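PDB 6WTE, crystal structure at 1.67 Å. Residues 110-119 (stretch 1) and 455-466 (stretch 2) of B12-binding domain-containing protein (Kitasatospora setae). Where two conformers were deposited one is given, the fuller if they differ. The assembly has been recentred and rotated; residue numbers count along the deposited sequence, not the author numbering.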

# COMPACT_ATOMS: atom_id res chain seq x y z
N THR A 110 8.30 5.12 2.61
CA THR A 110 8.74 5.69 1.34
C THR A 110 9.49 6.99 1.54
O THR A 110 10.22 7.42 0.63
N MET A 111 9.35 7.63 2.69
CA MET A 111 10.04 8.89 2.95
C MET A 111 10.17 9.07 4.46
O MET A 111 9.70 10.07 5.01
N PRO A 112 10.83 8.14 5.16
CA PRO A 112 10.75 8.16 6.62
C PRO A 112 11.57 9.25 7.26
O PRO A 112 11.18 9.75 8.32
N PHE A 113 12.71 9.64 6.68
CA PHE A 113 13.48 10.74 7.26
C PHE A 113 12.73 12.06 7.13
O PHE A 113 12.68 12.85 8.08
N ALA A 114 12.17 12.32 5.95
CA ALA A 114 11.38 13.53 5.76
C ALA A 114 10.21 13.58 6.73
O ALA A 114 9.89 14.64 7.28
N LEU A 115 9.56 12.44 6.95
CA LEU A 115 8.37 12.45 7.80
C LEU A 115 8.73 12.56 9.28
O LEU A 115 8.01 13.23 10.03
N VAL A 116 9.83 11.94 9.71
CA VAL A 116 10.27 12.14 11.09
C VAL A 116 10.47 13.63 11.35
O VAL A 116 10.01 14.17 12.37
N GLU A 117 11.12 14.33 10.42
CA GLU A 117 11.38 15.75 10.61
C GLU A 117 10.11 16.58 10.45
O GLU A 117 9.87 17.51 11.22
N TYR A 118 9.27 16.24 9.46
CA TYR A 118 8.03 16.97 9.24
C TYR A 118 7.08 16.83 10.42
O TYR A 118 6.48 17.81 10.88
N PHE A 119 6.93 15.61 10.94
CA PHE A 119 6.04 15.38 12.08
C PHE A 119 6.62 15.91 13.38
O PHE A 119 5.88 16.10 14.35
N SER A 455 20.93 15.73 3.27
CA SER A 455 20.39 14.74 4.19
C SER A 455 19.41 13.85 3.44
O SER A 455 18.88 14.26 2.40
N PRO A 456 19.15 12.65 3.95
CA PRO A 456 18.02 11.88 3.41
C PRO A 456 16.71 12.64 3.46
O PRO A 456 15.93 12.56 2.50
N ALA A 457 16.45 13.40 4.53
CA ALA A 457 15.21 14.16 4.61
C ALA A 457 15.07 15.13 3.44
O ALA A 457 13.98 15.26 2.86
N GLU A 458 16.15 15.82 3.07
CA GLU A 458 16.07 16.73 1.93
C GLU A 458 15.75 15.97 0.65
O GLU A 458 14.92 16.41 -0.15
N TYR A 459 16.41 14.83 0.43
CA TYR A 459 16.16 14.06 -0.79
C TYR A 459 14.73 13.56 -0.84
O TYR A 459 14.11 13.49 -1.92
N GLU A 460 14.17 13.20 0.31
CA GLU A 460 12.83 12.61 0.33
C GLU A 460 11.75 13.68 0.24
O GLU A 460 10.75 13.49 -0.47
N ARG A 461 11.93 14.81 0.92
CA ARG A 461 10.83 15.77 1.03
C ARG A 461 10.54 16.46 -0.29
O ARG A 461 9.41 16.90 -0.51
N GLN A 462 11.53 16.57 -1.18
CA GLN A 462 11.34 17.32 -2.42
C GLN A 462 10.28 16.70 -3.32
O GLN A 462 9.74 17.38 -4.20
N PHE A 463 9.98 15.42 -3.14
CA PHE A 463 8.95 14.80 -3.95
C PHE A 463 7.54 15.13 -3.48
O PHE A 463 6.58 14.82 -4.19
N MET A 464 7.40 15.77 -2.32
CA MET A 464 6.10 16.13 -1.77
C MET A 464 5.97 17.60 -1.40
O MET A 464 4.84 18.10 -1.34
N PHE A 465 7.07 18.30 -1.14
CA PHE A 465 7.04 19.68 -0.69
C PHE A 465 7.97 20.53 -1.55
O PHE A 465 9.02 20.06 -1.99
N ASP A 466 7.59 21.79 -1.76
CA ASP A 466 8.50 22.69 -2.44
C ASP A 466 9.47 23.32 -1.44
O ASP A 466 9.49 22.98 -0.26

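The strongest polar contact between the two stretches is made by Glu460, which reaches from its helix to the first turn of helix 112-119. With chi1 m and chi2 t, its side chain extends so that OE1 accepts a hydrogen bond from Ala114 N at 3.0 Å, nearly linear at 169°. A weak second bond joins Phe113 N to the same OE1 at 2.9 Å, its angle only 117°. These amides lack i-4 acceptors within the helix, and the carboxylate of Glu460 gives them an acceptor, through a good bond to Ala114 N and a weak one to Phe113 N, while OE2 is hydrogen-bonded elsewhere in the structure.

Farther along, Glu117 (m, t) points toward stretch 2 and engages it through water. Water 1 donates to Glu117 OE1 (2.7 Å) and accepts from Arg461 NH1 (2.9 Å), bridging opposite charges whose direct OE1 to NH1 separation, 4.4 Å, is too long for a salt bridge. Water 2 donates to Glu117 OE2 and accepts from Ala457 N, both at 3.1 Å.

The helices cross at 97° with axes 7.3 Å apart, and two alanines meet at the crossing: the CA atoms of Ala114 and Ala457 lie 4.0 Å from each other. Ala114 CB packs 3.8 Å from Glu460 CB and 3.9 Å from Arg461 CB, and Ala457 CB sits 4.1 Å from Phe113 CB.

Around this crossing the larger groups fill in. Phe113, chi1 m, presents a ring face to Pro456, whose CB stands 3.7 Å from the ring centroid in a CH-pi contact. Beyond the alanines, Met111 (p, t, m) places SD 3.6 Å from CE of Met464 (t, t, m), and its CE approaches the edge of the Phe465 ring, 4.4 Å from CE2. Phe465 (m) also meets Tyr118 (t) obliquely, with CZ 3.7 Å from Tyr118 CE1 and planes at 41°.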

# COMPACT_ATOMS: atom_id res chain seq x y z
CB THR A 110 7.56 5.93 0.40
OG1 THR A 110 6.80 7.05 0.87
CG2 THR A 110 6.65 4.68 0.32
CB MET A 111 9.27 10.05 2.32
CG MET A 111 7.76 9.95 2.56
SD MET A 111 6.79 11.30 1.85
CE MET A 111 7.60 12.73 2.57
CB PRO A 112 11.26 6.76 7.02
CG PRO A 112 12.22 6.42 5.92
CD PRO A 112 11.65 7.02 4.66
CB PHE A 113 14.86 10.84 6.60
CG PHE A 113 15.78 9.69 6.90
CD1 PHE A 113 15.64 8.49 6.23
CD2 PHE A 113 16.79 9.82 7.84
CE1 PHE A 113 16.50 7.43 6.50
CE2 PHE A 113 17.65 8.77 8.11
CZ PHE A 113 17.50 7.57 7.44
CB ALA A 114 10.88 13.62 4.32
CB LEU A 115 7.53 11.20 7.53
CG LEU A 115 6.81 11.28 6.18
CD1 LEU A 115 5.91 10.06 5.96
CD2 LEU A 115 6.01 12.57 6.09
CB VAL A 116 11.55 11.35 11.39
CG1 VAL A 116 12.18 11.85 12.68
CG2 VAL A 116 11.26 9.86 11.54
CB GLU A 117 12.47 16.21 9.64
CG GLU A 117 13.78 15.44 9.80
CD GLU A 117 14.95 16.07 9.05
OE1 GLU A 117 14.75 17.13 8.43
OE2 GLU A 117 16.06 15.48 9.08
CB TYR A 118 7.36 16.46 7.96
CG TYR A 118 6.00 17.04 7.64
CD1 TYR A 118 5.86 18.36 7.22
CD2 TYR A 118 4.85 16.26 7.70
CE1 TYR A 118 4.62 18.89 6.91
CE2 TYR A 118 3.60 16.78 7.39
CZ TYR A 118 3.49 18.08 6.99
OH TYR A 118 2.25 18.59 6.68
CB PHE A 119 5.74 13.89 12.24
CG PHE A 119 4.91 13.29 11.13
CD1 PHE A 119 3.98 14.05 10.44
CD2 PHE A 119 5.05 11.96 10.81
CE1 PHE A 119 3.21 13.48 9.43
CE2 PHE A 119 4.29 11.38 9.81
CZ PHE A 119 3.37 12.15 9.12
CB SER A 455 19.67 15.43 5.37
OG SER A 455 18.47 16.04 4.93
CB PRO A 456 17.98 10.64 4.33
CG PRO A 456 19.37 10.51 4.84
CD PRO A 456 19.87 11.92 5.01
CB ALA A 457 15.11 14.91 5.93
CB GLU A 458 17.37 17.51 1.75
CG GLU A 458 17.30 18.46 0.56
CD GLU A 458 18.59 19.22 0.31
OE1 GLU A 458 19.60 18.95 0.99
OE2 GLU A 458 18.58 20.10 -0.58
CB TYR A 459 17.14 12.89 -0.89
CG TYR A 459 16.85 12.01 -2.09
CD1 TYR A 459 17.02 12.51 -3.37
CD2 TYR A 459 16.37 10.71 -1.94
CE1 TYR A 459 16.75 11.74 -4.47
CE2 TYR A 459 16.09 9.93 -3.05
CZ TYR A 459 16.28 10.45 -4.31
OH TYR A 459 16.01 9.69 -5.44
CB GLU A 460 12.65 11.76 1.58
CG GLU A 460 13.58 10.56 1.64
CD GLU A 460 13.60 9.89 3.00
OE1 GLU A 460 12.82 10.30 3.88
OE2 GLU A 460 14.40 8.95 3.18
CB ARG A 461 11.14 16.79 2.13
CG ARG A 461 12.22 17.80 1.77
CD ARG A 461 12.76 18.50 3.02
NE ARG A 461 13.75 19.50 2.66
CZ ARG A 461 14.85 19.78 3.36
NH1 ARG A 461 15.12 19.12 4.48
NH2 ARG A 461 15.68 20.72 2.93
CB GLN A 462 12.66 17.45 -3.18
CG GLN A 462 13.21 16.10 -3.62
CD GLN A 462 14.53 16.20 -4.36
OE1 GLN A 462 14.86 17.21 -4.97
NE2 GLN A 462 15.30 15.11 -4.33
CB PHE A 463 9.17 13.29 -3.99
CG PHE A 463 10.39 12.88 -4.76
CD1 PHE A 463 11.64 12.90 -4.15
CD2 PHE A 463 10.30 12.50 -6.09
CE1 PHE A 463 12.77 12.55 -4.84
CE2 PHE A 463 11.44 12.14 -6.81
CZ PHE A 463 12.68 12.16 -6.19
CB MET A 464 5.80 15.27 -0.53
CG MET A 464 4.40 15.39 0.02
SD MET A 464 4.03 14.05 1.16
CE MET A 464 4.01 12.65 0.04
CB PHE A 465 7.49 19.81 0.77
CG PHE A 465 6.68 18.98 1.73
CD1 PHE A 465 5.53 19.50 2.31
CD2 PHE A 465 7.10 17.71 2.10
CE1 PHE A 465 4.79 18.75 3.20
CE2 PHE A 465 6.36 16.95 3.00
CZ PHE A 465 5.21 17.47 3.55
CB ASP A 466 7.73 23.74 -3.25
CG ASP A 466 6.96 24.74 -2.39
OD1 ASP A 466 7.13 24.79 -1.15
OD2 ASP A 466 6.17 25.50 -2.98
O HOH W 1 13.21 18.01 6.43
O HOH W 2 17.57 13.39 7.37